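Local coordinates for periplasmic sugar-binding domain protein (Pseudomonas fluorescens Pf-5, PDB 3H75) that probably binds sugars in the periplasm as a two-domain solute-binding protein, at residues S117-D122 with D289-L294; G261-G266 with F335-L340. One frame throughout, in Å; residues are numbered along the deposited sequence.

Contact 1. Residues S117-D122 with D289-L294; sequences SMVGDD and DWQLSL
D289 opens the pairing with its carboxylate: S117 OG, held between its own backbone N and carbonyl carbon, donates to D289 OD1 over 2.6 Å, meeting it from above the carboxylate plane. The other oxygen, OD2, forms a salt bridge with R101, so the acid suits a place between a hydroxyl and a cation. W290 N then bonds S117 O at 2.9 Å, and the same oxygen lies at the edge of the indole. W290 O receives V119 N over 3.0 Å, while a water donates both to it and to S117 OG. The tryptophan projects to the sheet face of M118, a selenomethionine whose chain runs extended until it bends at chi3 (-82°). This bend brings M118 CE 4.2 Å from the centroid of the five-membered ring of W290 in an off-centre CH-pi contact, and W290 NE1 is hydrogen-bonded to L285 O. Q291 projects to the opposite face, alongside V119, its polar end suited to an exposed position. These parallel strands, 9° apart, form one edge of the N-terminal domain's sheet; both segments leave it here for the other domain, as two of the interdomain hinge crossings of a type I periplasmic binding protein. Past the strand end, L292 N continues the pairing with a nearly straight bond (162°) to V119 O at 2.8 Å, almost along the C=O axis. L292 CD1 packs 3.9 Å from M118 SE, a fit of flexible apolar groups. S293 turns its CB away, yet S293 OG shares a water with D121 OD2, as befits a small hydroxyl on an exposed loop. L294 N donates to D121 OD1 at 3.1 Å from well above the carboxylate plane, and F295 N grips this oxygen too.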
loop_
_atom_site.group_PDB
_atom_site.type_symbol
_atom_site.label_atom_id
_atom_site.label_comp_id
_atom_site.label_asym_id
_atom_site.label_seq_id
_atom_site.Cartn_x
_atom_site.Cartn_y
_atom_site.Cartn_z
ATOM N N SER A 117 -2.642 -1.881 16.152
ATOM C CA SER A 117 -2.563 -1.368 14.789
ATOM C C SER A 117 -1.190 -1.625 14.186
ATOM O O SER A 117 -0.229 -1.922 14.896
ATOM C CB SER A 117 -2.866 0.136 14.757
ATOM O OG SER A 117 -1.861 0.892 15.418
HETATM N N MSE A 118 -1.108 -1.512 12.866
HETATM C CA MSE A 118 0.151 -1.718 12.162
HETATM C C MSE A 118 0.102 -0.893 10.894
HETATM O O MSE A 118 -0.825 -1.033 10.097
HETATM C CB MSE A 118 0.334 -3.189 11.806
HETATM C CG MSE A 118 1.630 -3.460 11.060
HETATM SE SE MSE A 118 1.939 -5.332 10.785
HETATM C CE MSE A 118 2.693 -5.776 12.516
ATOM N N VAL A 119 1.099 -0.037 10.706
ATOM C CA VAL A 119 1.133 0.822 9.534
ATOM C C VAL A 119 2.479 0.811 8.836
ATOM O O VAL A 119 3.502 0.459 9.431
ATOM C CB VAL A 119 0.814 2.279 9.917
ATOM C CG1 VAL A 119 -0.507 2.339 10.665
ATOM C CG2 VAL A 119 1.942 2.857 10.766
ATOM N N GLY A 120 2.464 1.208 7.568
ATOM C CA GLY A 120 3.681 1.277 6.788
ATOM C C GLY A 120 4.145 2.718 6.695
ATOM O O GLY A 120 3.860 3.523 7.587
ATOM N N ASP A 121 4.854 3.058 5.623
ATOM C CA ASP A 121 5.354 4.419 5.463
ATOM C C ASP A 121 4.940 5.065 4.141
ATOM O O ASP A 121 5.779 5.387 3.294
ATOM C CB ASP A 121 6.887 4.440 5.642
ATOM C CG ASP A 121 7.625 3.492 4.698
ATOM O OD1 ASP A 121 7.031 2.501 4.218
ATOM O OD2 ASP A 121 8.829 3.735 4.454
ATOM N N ASP A 122 3.632 5.267 3.988
ATOM C CA ASP A 122 3.070 5.876 2.783
ATOM C C ASP A 122 3.615 7.273 2.490
ATOM O O ASP A 122 3.877 7.611 1.336
ATOM C CB ASP A 122 1.538 5.953 2.877
ATOM C CG ASP A 122 0.854 4.620 2.586
ATOM O OD1 ASP A 122 1.093 4.048 1.507
ATOM O OD2 ASP A 122 0.065 4.153 3.434
ATOM N N ASP A 289 0.911 -0.871 18.682
ATOM C CA ASP A 289 0.811 -0.058 17.474
ATOM C C ASP A 289 2.140 -0.025 16.731
ATOM O O ASP A 289 2.979 0.849 16.962
ATOM C CB ASP A 289 0.378 1.366 17.826
ATOM C CG ASP A 289 -0.955 1.406 18.544
ATOM O OD1 ASP A 289 -1.934 0.844 18.013
ATOM O OD2 ASP A 289 -1.024 2.002 19.640
ATOM N N TRP A 290 2.316 -0.985 15.832
ATOM C CA TRP A 290 3.534 -1.105 15.046
ATOM C C TRP A 290 3.643 -0.072 13.932
ATOM O O TRP A 290 2.673 0.208 13.228
ATOM C CB TRP A 290 3.612 -2.503 14.435
ATOM C CG TRP A 290 3.989 -3.580 15.408
ATOM C CD1 TRP A 290 5.250 -4.001 15.711
ATOM C CD2 TRP A 290 3.098 -4.378 16.198
ATOM N NE1 TRP A 290 5.204 -5.016 16.637
ATOM C CE2 TRP A 290 3.893 -5.268 16.954
ATOM C CE3 TRP A 290 1.704 -4.431 16.339
ATOM C CZ2 TRP A 290 3.342 -6.202 17.841
ATOM C CZ3 TRP A 290 1.156 -5.358 17.220
ATOM C CH2 TRP A 290 1.974 -6.231 17.959
ATOM N N GLN A 291 4.839 0.491 13.784
ATOM C CA GLN A 291 5.127 1.469 12.740
ATOM C C GLN A 291 6.269 0.852 11.939
ATOM O O GLN A 291 7.384 0.704 12.444
ATOM C CB GLN A 291 5.561 2.802 13.354
ATOM C CG GLN A 291 4.506 3.434 14.253
ATOM C CD GLN A 291 4.964 4.746 14.870
ATOM O OE1 GLN A 291 5.268 5.708 14.165
ATOM N NE2 GLN A 291 5.015 4.787 16.196
ATOM N N LEU A 292 5.989 0.484 10.693
ATOM C CA LEU A 292 6.991 -0.160 9.856
ATOM C C LEU A 292 7.397 0.649 8.634
ATOM O O LEU A 292 6.638 1.477 8.136
ATOM C CB LEU A 292 6.471 -1.519 9.377
ATOM C CG LEU A 292 5.826 -2.469 10.394
ATOM C CD1 LEU A 292 5.337 -3.718 9.681
ATOM C CD2 LEU A 292 6.833 -2.839 11.470
ATOM N N SER A 293 8.617 0.403 8.170
ATOM C CA SER A 293 9.134 1.036 6.966
ATOM C C SER A 293 9.191 -0.132 5.997
ATOM O O SER A 293 10.097 -0.961 6.068
ATOM C CB SER A 293 10.540 1.602 7.199
ATOM O OG SER A 293 10.495 2.744 8.039
ATOM N N LEU A 294 8.204 -0.215 5.110
ATOM C CA LEU A 294 8.137 -1.316 4.161
ATOM C C LEU A 294 8.451 -0.932 2.721
ATOM O O LEU A 294 8.936 -1.763 1.950
ATOM C CB LEU A 294 6.747 -1.962 4.210
ATOM C CG LEU A 294 6.303 -2.549 5.552
ATOM C CD1 LEU A 294 4.875 -3.046 5.435
ATOM C CD2 LEU A 294 7.232 -3.695 5.952
HETATM O O HOH W 1 0.638 1.664 14.091
HETATM O O HOH W 2 10.295 5.114 6.420
#

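Contact 2. Residues G261-G266 with F335-L340; sequences GHFTLG and FGLQLL
A single methyl, L340 CD2, makes the tight part of this buried contact. It comes tip to tip against two side chains of the 261-266 turn, 3.6 Å from F263 CZ and 3.6 Å from T264 CG2. T264 CG2 also sits over the centre of the F263 ring, 3.7 Å above its plane, so ring and methyl present L340 with one composite apolar surface. The branch of T264 divides its work: with OG1 between the backbone N and the carbonyl carbon (chi1 60°), CG2 is left for packing while OG1 donates to G261 O over 2.7 Å, nearly along the C=O axis. T264 N adds a longer bond to that oxygen, tying the 3-10 turn together. An alanine here would probably loosen both the turn and the packing, since the OG1 bond would go, and with it the methyl that lies over the ring and touches the leucine.

The looser side belongs to L337, whose CD1 stays 4.4 Å from both F263 CE2 and G261 CA. Glycine is called for at 261 by its backbone angles (phi 134°), at which a CB would jam against the preceding carbonyl. The contact joins the hinge crossing that leads into helix 265-277 to the C-terminal helix 338-341, with F25 of helix 17-33 touching both T264 and L340. No hydrogen bond spans the two segments, so their association rests on the fit of apolar surfaces, each segment keeping its backbone hydrogen bonds clear of the other.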
loop_
_atom_site.group_PDB
_atom_site.type_symbol
_atom_site.label_atom_id
_atom_site.label_comp_id
_atom_site.label_asym_id
_atom_site.label_seq_id
_atom_site.Cartn_x
_atom_site.Cartn_y
_atom_site.Cartn_z
ATOM N N GLY A 261 6.313 -2.946 -1.503
ATOM C CA GLY A 261 6.599 -3.564 -0.223
ATOM C C GLY A 261 5.436 -3.618 0.748
ATOM O O GLY A 261 5.369 -4.525 1.580
ATOM N N HIS A 262 4.504 -2.676 0.650
ATOM C CA HIS A 262 3.388 -2.664 1.586
ATOM C C HIS A 262 2.366 -3.786 1.420
ATOM O O HIS A 262 1.519 -3.982 2.291
ATOM C CB HIS A 262 2.692 -1.291 1.586
ATOM C CG HIS A 262 1.883 -0.998 0.362
ATOM N ND1 HIS A 262 2.358 -1.197 -0.918
ATOM C CD2 HIS A 262 0.653 -0.449 0.221
ATOM C CE1 HIS A 262 1.460 -0.780 -1.791
ATOM N NE2 HIS A 262 0.415 -0.322 -1.126
ATOM N N PHE A 263 2.447 -4.536 0.325
ATOM C CA PHE A 263 1.507 -5.633 0.125
ATOM C C PHE A 263 1.782 -6.743 1.132
ATOM O O PHE A 263 0.975 -7.654 1.294
ATOM C CB PHE A 263 1.593 -6.187 -1.306
ATOM C CG PHE A 263 2.789 -7.070 -1.561
ATOM C CD1 PHE A 263 2.713 -8.452 -1.374
ATOM C CD2 PHE A 263 3.988 -6.519 -1.995
ATOM C CE1 PHE A 263 3.821 -9.269 -1.617
ATOM C CE2 PHE A 263 5.095 -7.324 -2.238
ATOM C CZ PHE A 263 5.012 -8.700 -2.051
ATOM N N THR A 264 2.920 -6.657 1.814
ATOM C CA THR A 264 3.292 -7.667 2.803
ATOM C C THR A 264 2.739 -7.373 4.196
ATOM O O THR A 264 2.787 -8.234 5.071
ATOM C CB THR A 264 4.824 -7.772 2.957
ATOM O OG1 THR A 264 5.341 -6.507 3.390
ATOM C CG2 THR A 264 5.478 -8.174 1.646
ATOM N N LEU A 265 2.211 -6.172 4.410
ATOM C CA LEU A 265 1.734 -5.797 5.740
ATOM C C LEU A 265 0.764 -6.770 6.398
ATOM O O LEU A 265 0.884 -7.044 7.592
ATOM C CB LEU A 265 1.127 -4.392 5.713
ATOM C CG LEU A 265 1.097 -3.700 7.083
ATOM C CD1 LEU A 265 1.145 -2.193 6.895
ATOM C CD2 LEU A 265 -0.142 -4.118 7.844
ATOM N N GLY A 266 -0.187 -7.287 5.628
ATOM C CA GLY A 266 -1.150 -8.224 6.182
ATOM C C GLY A 266 -0.494 -9.463 6.771
ATOM O O GLY A 266 -0.924 -9.968 7.813
ATOM N N PHE A 335 10.447 -7.611 9.932
ATOM C CA PHE A 335 9.501 -7.416 8.835
ATOM C C PHE A 335 10.044 -6.510 7.734
ATOM O O PHE A 335 10.455 -5.380 7.988
ATOM C CB PHE A 335 8.183 -6.824 9.351
ATOM C CG PHE A 335 7.483 -7.673 10.378
ATOM C CD1 PHE A 335 7.442 -9.061 10.261
ATOM C CD2 PHE A 335 6.819 -7.070 11.440
ATOM C CE1 PHE A 335 6.747 -9.838 11.194
ATOM C CE2 PHE A 335 6.120 -7.834 12.376
ATOM C CZ PHE A 335 6.085 -9.218 12.252
ATOM N N GLY A 336 10.026 -7.009 6.503
ATOM C CA GLY A 336 10.519 -6.220 5.390
ATOM C C GLY A 336 10.524 -6.996 4.090
ATOM O O GLY A 336 10.384 -8.220 4.078
ATOM N N LEU A 337 10.693 -6.279 2.986
ATOM C CA LEU A 337 10.710 -6.908 1.675
ATOM C C LEU A 337 11.909 -7.835 1.533
ATOM O O LEU A 337 11.872 -8.801 0.771
ATOM C CB LEU A 337 10.751 -5.832 0.586
ATOM C CG LEU A 337 10.590 -6.270 -0.869
ATOM C CD1 LEU A 337 9.270 -7.006 -1.051
ATOM C CD2 LEU A 337 10.643 -5.040 -1.765
ATOM N N GLN A 338 12.975 -7.554 2.275
ATOM C CA GLN A 338 14.168 -8.384 2.181
ATOM C C GLN A 338 13.899 -9.841 2.546
ATOM O O GLN A 338 14.566 -10.739 2.039
ATOM C CB GLN A 338 15.287 -7.819 3.059
ATOM C CG GLN A 338 16.639 -8.465 2.800
ATOM C CD GLN A 338 16.913 -8.656 1.316
ATOM O OE1 GLN A 338 16.755 -7.729 0.516
ATOM N NE2 GLN A 338 17.325 -9.862 0.941
ATOM N N LEU A 339 12.918 -10.078 3.412
ATOM C CA LEU A 339 12.581 -11.441 3.808
ATOM C C LEU A 339 12.055 -12.235 2.613
ATOM O O LEU A 339 12.083 -13.468 2.613
ATOM C CB LEU A 339 11.525 -11.435 4.921
ATOM C CG LEU A 339 11.931 -10.845 6.276
ATOM C CD1 LEU A 339 10.750 -10.910 7.237
ATOM C CD2 LEU A 339 13.112 -11.617 6.839
ATOM N N LEU A 340 11.581 -11.522 1.596
ATOM C CA LEU A 340 11.046 -12.154 0.395
ATOM C C LEU A 340 12.078 -12.282 -0.720
ATOM O O LEU A 340 11.936 -13.125 -1.607
ATOM C CB LEU A 340 9.856 -11.354 -0.150
ATOM C CG LEU A 340 8.517 -11.326 0.590
ATOM C CD1 LEU A 340 8.680 -10.728 1.976
ATOM C CD2 LEU A 340 7.530 -10.504 -0.227
#

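Both contacts lie at the waist between the two domains and both involve hinge crossings, three in all: 117-122 and 289-294 in contact 1, 261-266 in contact 2. L265 joins them, its methyls packing on M118 CG and on the backbone at V119 and G120, while F335 also touches M118. Contact 1 is partly buried, with an apolar face toward helix 265-277 and a more mixed face on the other side, where S117, D289 and a water meet beside V119; main-chain bonds of a parallel sheet set its register. Contact 2, whose touching residues are all buried, joins the start of that same helix to the C-terminal helix through aromatic and aliphatic side chains.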